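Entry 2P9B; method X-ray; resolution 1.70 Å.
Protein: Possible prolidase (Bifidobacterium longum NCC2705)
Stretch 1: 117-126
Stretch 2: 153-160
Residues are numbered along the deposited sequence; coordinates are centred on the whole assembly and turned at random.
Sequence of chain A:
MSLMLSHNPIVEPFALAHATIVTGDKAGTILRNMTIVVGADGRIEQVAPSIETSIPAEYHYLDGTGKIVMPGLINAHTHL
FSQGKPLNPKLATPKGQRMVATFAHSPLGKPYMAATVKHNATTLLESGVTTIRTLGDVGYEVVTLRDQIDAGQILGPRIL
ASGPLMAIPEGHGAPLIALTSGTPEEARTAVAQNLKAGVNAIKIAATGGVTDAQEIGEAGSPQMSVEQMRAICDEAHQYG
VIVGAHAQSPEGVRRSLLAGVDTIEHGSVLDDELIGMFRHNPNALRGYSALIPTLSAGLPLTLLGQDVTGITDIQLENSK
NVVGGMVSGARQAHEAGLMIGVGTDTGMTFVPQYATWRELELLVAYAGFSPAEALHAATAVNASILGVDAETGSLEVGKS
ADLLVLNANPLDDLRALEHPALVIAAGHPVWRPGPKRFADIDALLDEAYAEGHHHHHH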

# COMPACT_ATOMS: atom_id res chain seq x y z
N VAL A 117 10.10 -14.29 0.79
CA VAL A 117 9.19 -13.33 0.16
C VAL A 117 7.79 -13.89 0.00
O VAL A 117 6.80 -13.16 0.13
CB VAL A 117 9.72 -12.84 -1.21
CG1 VAL A 117 11.05 -12.14 -1.01
CG2 VAL A 117 9.84 -13.99 -2.18
N LYS A 118 7.69 -15.20 -0.25
CA LYS A 118 6.37 -15.81 -0.39
C LYS A 118 5.67 -15.81 0.97
O LYS A 118 4.47 -15.56 1.05
CB LYS A 118 6.48 -17.24 -0.93
CG LYS A 118 5.12 -17.87 -1.21
CD LYS A 118 5.21 -19.20 -1.97
CE LYS A 118 5.73 -20.33 -1.09
NZ LYS A 118 5.69 -21.64 -1.81
N HIS A 119 6.43 -16.08 2.03
CA HIS A 119 5.86 -16.10 3.38
C HIS A 119 5.28 -14.75 3.75
O HIS A 119 4.16 -14.66 4.25
CB HIS A 119 6.92 -16.47 4.42
CG HIS A 119 6.44 -16.34 5.83
ND1 HIS A 119 5.51 -17.20 6.38
CD2 HIS A 119 6.73 -15.44 6.80
CE1 HIS A 119 5.24 -16.82 7.62
NE2 HIS A 119 5.97 -15.75 7.90
N ASN A 120 6.06 -13.69 3.52
CA ASN A 120 5.60 -12.35 3.86
C ASN A 120 4.42 -11.91 3.01
O ASN A 120 3.51 -11.24 3.51
CB ASN A 120 6.76 -11.35 3.76
CG ASN A 120 7.76 -11.52 4.89
OD1 ASN A 120 7.38 -11.68 6.05
ND2 ASN A 120 9.05 -11.48 4.55
N ALA A 121 4.42 -12.28 1.73
CA ALA A 121 3.31 -11.91 0.86
C ALA A 121 2.06 -12.64 1.36
O ALA A 121 0.95 -12.11 1.31
CB ALA A 121 3.61 -12.32 -0.59
N THR A 122 2.25 -13.87 1.85
CA THR A 122 1.13 -14.64 2.36
C THR A 122 0.59 -14.03 3.65
O THR A 122 -0.62 -14.03 3.88
CB THR A 122 1.53 -16.11 2.60
OG1 THR A 122 1.91 -16.71 1.36
CG2 THR A 122 0.37 -16.90 3.20
N THR A 123 1.48 -13.51 4.48
CA THR A 123 1.06 -12.88 5.73
C THR A 123 0.19 -11.66 5.41
O THR A 123 -0.87 -11.47 6.01
CB THR A 123 2.28 -12.43 6.56
OG1 THR A 123 3.00 -13.59 7.00
CG2 THR A 123 1.85 -11.61 7.76
N LEU A 124 0.63 -10.85 4.45
CA LEU A 124 -0.13 -9.68 4.04
C LEU A 124 -1.51 -10.12 3.56
O LEU A 124 -2.53 -9.57 3.99
CB LEU A 124 0.59 -8.93 2.91
CG LEU A 124 1.68 -7.96 3.37
CD1 LEU A 124 2.74 -7.79 2.29
CD2 LEU A 124 1.04 -6.63 3.73
N LEU A 125 -1.55 -11.14 2.70
CA LEU A 125 -2.84 -11.63 2.21
C LEU A 125 -3.73 -12.12 3.35
O LEU A 125 -4.90 -11.76 3.41
CB LEU A 125 -2.63 -12.75 1.18
CG LEU A 125 -3.91 -13.34 0.59
CD1 LEU A 125 -4.70 -12.24 -0.11
CD2 LEU A 125 -3.57 -14.45 -0.40
N GLU A 126 -3.17 -12.92 4.25
CA GLU A 126 -3.95 -13.45 5.38
C GLU A 126 -4.50 -12.34 6.27
O GLU A 126 -5.50 -12.53 6.96
CB GLU A 126 -3.11 -14.41 6.22
CG GLU A 126 -2.68 -15.66 5.45
CD GLU A 126 -1.72 -16.54 6.23
OE1 GLU A 126 -0.96 -16.01 7.07
OE2 GLU A 126 -1.72 -17.76 6.00
N GLN A 153 -0.07 -20.28 -10.21
CA GLN A 153 0.74 -21.34 -9.63
C GLN A 153 0.85 -21.25 -8.12
O GLN A 153 1.05 -22.25 -7.44
CB GLN A 153 2.15 -21.30 -10.21
CG GLN A 153 2.21 -21.35 -11.72
CD GLN A 153 3.60 -21.06 -12.23
OE1 GLN A 153 4.56 -21.74 -11.86
NE2 GLN A 153 3.72 -20.05 -13.08
N ILE A 154 0.73 -20.03 -7.59
CA ILE A 154 0.84 -19.80 -6.16
C ILE A 154 -0.29 -18.88 -5.68
O ILE A 154 -0.67 -17.94 -6.39
CB ILE A 154 2.19 -19.12 -5.81
CG1 ILE A 154 3.35 -20.03 -6.22
CG2 ILE A 154 2.25 -18.80 -4.32
CD1 ILE A 154 3.38 -21.37 -5.52
N LEU A 155 -0.83 -19.16 -4.50
CA LEU A 155 -1.89 -18.33 -3.93
C LEU A 155 -1.21 -17.12 -3.32
O LEU A 155 -0.27 -17.26 -2.54
CB LEU A 155 -2.65 -19.09 -2.84
CG LEU A 155 -3.62 -18.27 -1.98
CD1 LEU A 155 -4.78 -17.78 -2.83
CD2 LEU A 155 -4.14 -19.12 -0.82
N GLY A 156 -1.67 -15.93 -3.68
CA GLY A 156 -1.07 -14.74 -3.13
C GLY A 156 -1.76 -13.48 -3.58
O GLY A 156 -2.68 -13.53 -4.41
N PRO A 157 -1.34 -12.32 -3.06
CA PRO A 157 -1.94 -11.04 -3.42
C PRO A 157 -1.47 -10.58 -4.80
O PRO A 157 -0.50 -11.10 -5.35
CB PRO A 157 -1.46 -10.12 -2.32
CG PRO A 157 -0.06 -10.64 -2.07
CD PRO A 157 -0.28 -12.14 -2.05
N ARG A 158 -2.18 -9.60 -5.34
CA ARG A 158 -1.81 -9.00 -6.62
C ARG A 158 -0.61 -8.15 -6.25
O ARG A 158 -0.68 -7.35 -5.32
CB ARG A 158 -2.96 -8.13 -7.13
CG ARG A 158 -2.65 -7.36 -8.40
CD ARG A 158 -3.87 -6.56 -8.87
NE ARG A 158 -5.00 -7.42 -9.23
CZ ARG A 158 -6.00 -7.74 -8.41
NH1 ARG A 158 -6.03 -7.27 -7.17
NH2 ARG A 158 -6.98 -8.53 -8.84
N ILE A 159 0.50 -8.32 -6.97
CA ILE A 159 1.72 -7.59 -6.64
C ILE A 159 2.31 -6.66 -7.70
O ILE A 159 2.43 -7.03 -8.87
CB ILE A 159 2.87 -8.58 -6.26
CG1 ILE A 159 2.46 -9.44 -5.06
CG2 ILE A 159 4.15 -7.81 -5.95
CD1 ILE A 159 3.48 -10.52 -4.71
N LEU A 160 2.64 -5.44 -7.28
CA LEU A 160 3.33 -4.50 -8.15
C LEU A 160 4.73 -4.57 -7.56
O LEU A 160 4.97 -4.09 -6.46
CB LEU A 160 2.78 -3.09 -8.04
CG LEU A 160 1.60 -2.75 -8.95
CD1 LEU A 160 0.33 -3.44 -8.45
CD2 LEU A 160 1.41 -1.24 -8.97
O HOH W 1 2.04 -15.37 -1.72
O HOH W 2 0.59 -18.61 -0.41

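No direct hydrogen bond joins these two stretches; their polar link is made by two waters that both bridge the same pair of atoms. Water 2 donates to T122 OG1 at 2.9 Å and to L155 O at 2.7 Å. Water 1 also donates to both, with a 3.1 Å bond to L155 O and a weak 3.4 Å bond to T122 OG1. T122 OG1 and L155 O lie 4.5 Å apart, too far for a direct bond, and the waters span that gap.

T122 is well arranged for this role. Its chi1 is m, and T122 OG1 donates to K118 O in the preceding turn at 2.8 Å. The hydroxyl proton is thus used inside the helix, and the oxygen accepts from the waters. K118 O also accepts the backbone bond from T122 N at 2.9 Å. The T122 side chain points sideways to the contact, at its partly exposed border, where water can reach it.

The rest of the contact is mostly apolar. Stretch 1 is helical throughout. Stretch 2 approaches as a loop and becomes a strand at R158. The backbones come close, with T122 CA 5.9 Å from G156 CA and L125 CA 5.7 Å from P157 CA. About 324 Å² is buried, both sides summed.

L125 and P157 have the largest covered areas. Both are buried and point toward the opposing stretch. The L125 side chain takes chi1 t and chi2 p. L125 CD2 lies 3.7 Å from G156 CA and 4.1 Å from L155 CG. L125 CB packs against P157 CD at 4.0 Å. A branched aliphatic chain suits this place, since it can meet three successive residues of the loop.

P157 presents its ring to the helix. P157 CD lies 3.6 Å from A121 O and 4.2 Å from A121 CB. A121 O already accepts a bond from L125 N at 3.0 Å, so it is satisfied within the helix. Proline has no amide hydrogen to offer, and its ring supplies apolar surface here instead. A121 is small, and its methyl points toward the loop while the backbones stay close. A121 CB also lies 4.5 Å from I159 CD1, a looser contact that extends the apolar patch into the strand.

G156 has no side chain, and L125 CD2 rests near its CA. Its phi/psi of -177/175 is a fully extended conformation. An ideal CB at G156 would lie 3.0 Å from P157 CD, so the crowding would come from the next residue rather than from the helix.

At the other end, K118 CD lies 3.8 Å from I154 CG2. The K118 side chain starts sideways, but its end comes nearer to stretch 2. Its methylenes provide apolar surface at this exposed edge. I154 points toward the helix and takes m for both chi angles. Lysine suits the edge because its long aliphatic part can pack while the charged amine remains at the surface.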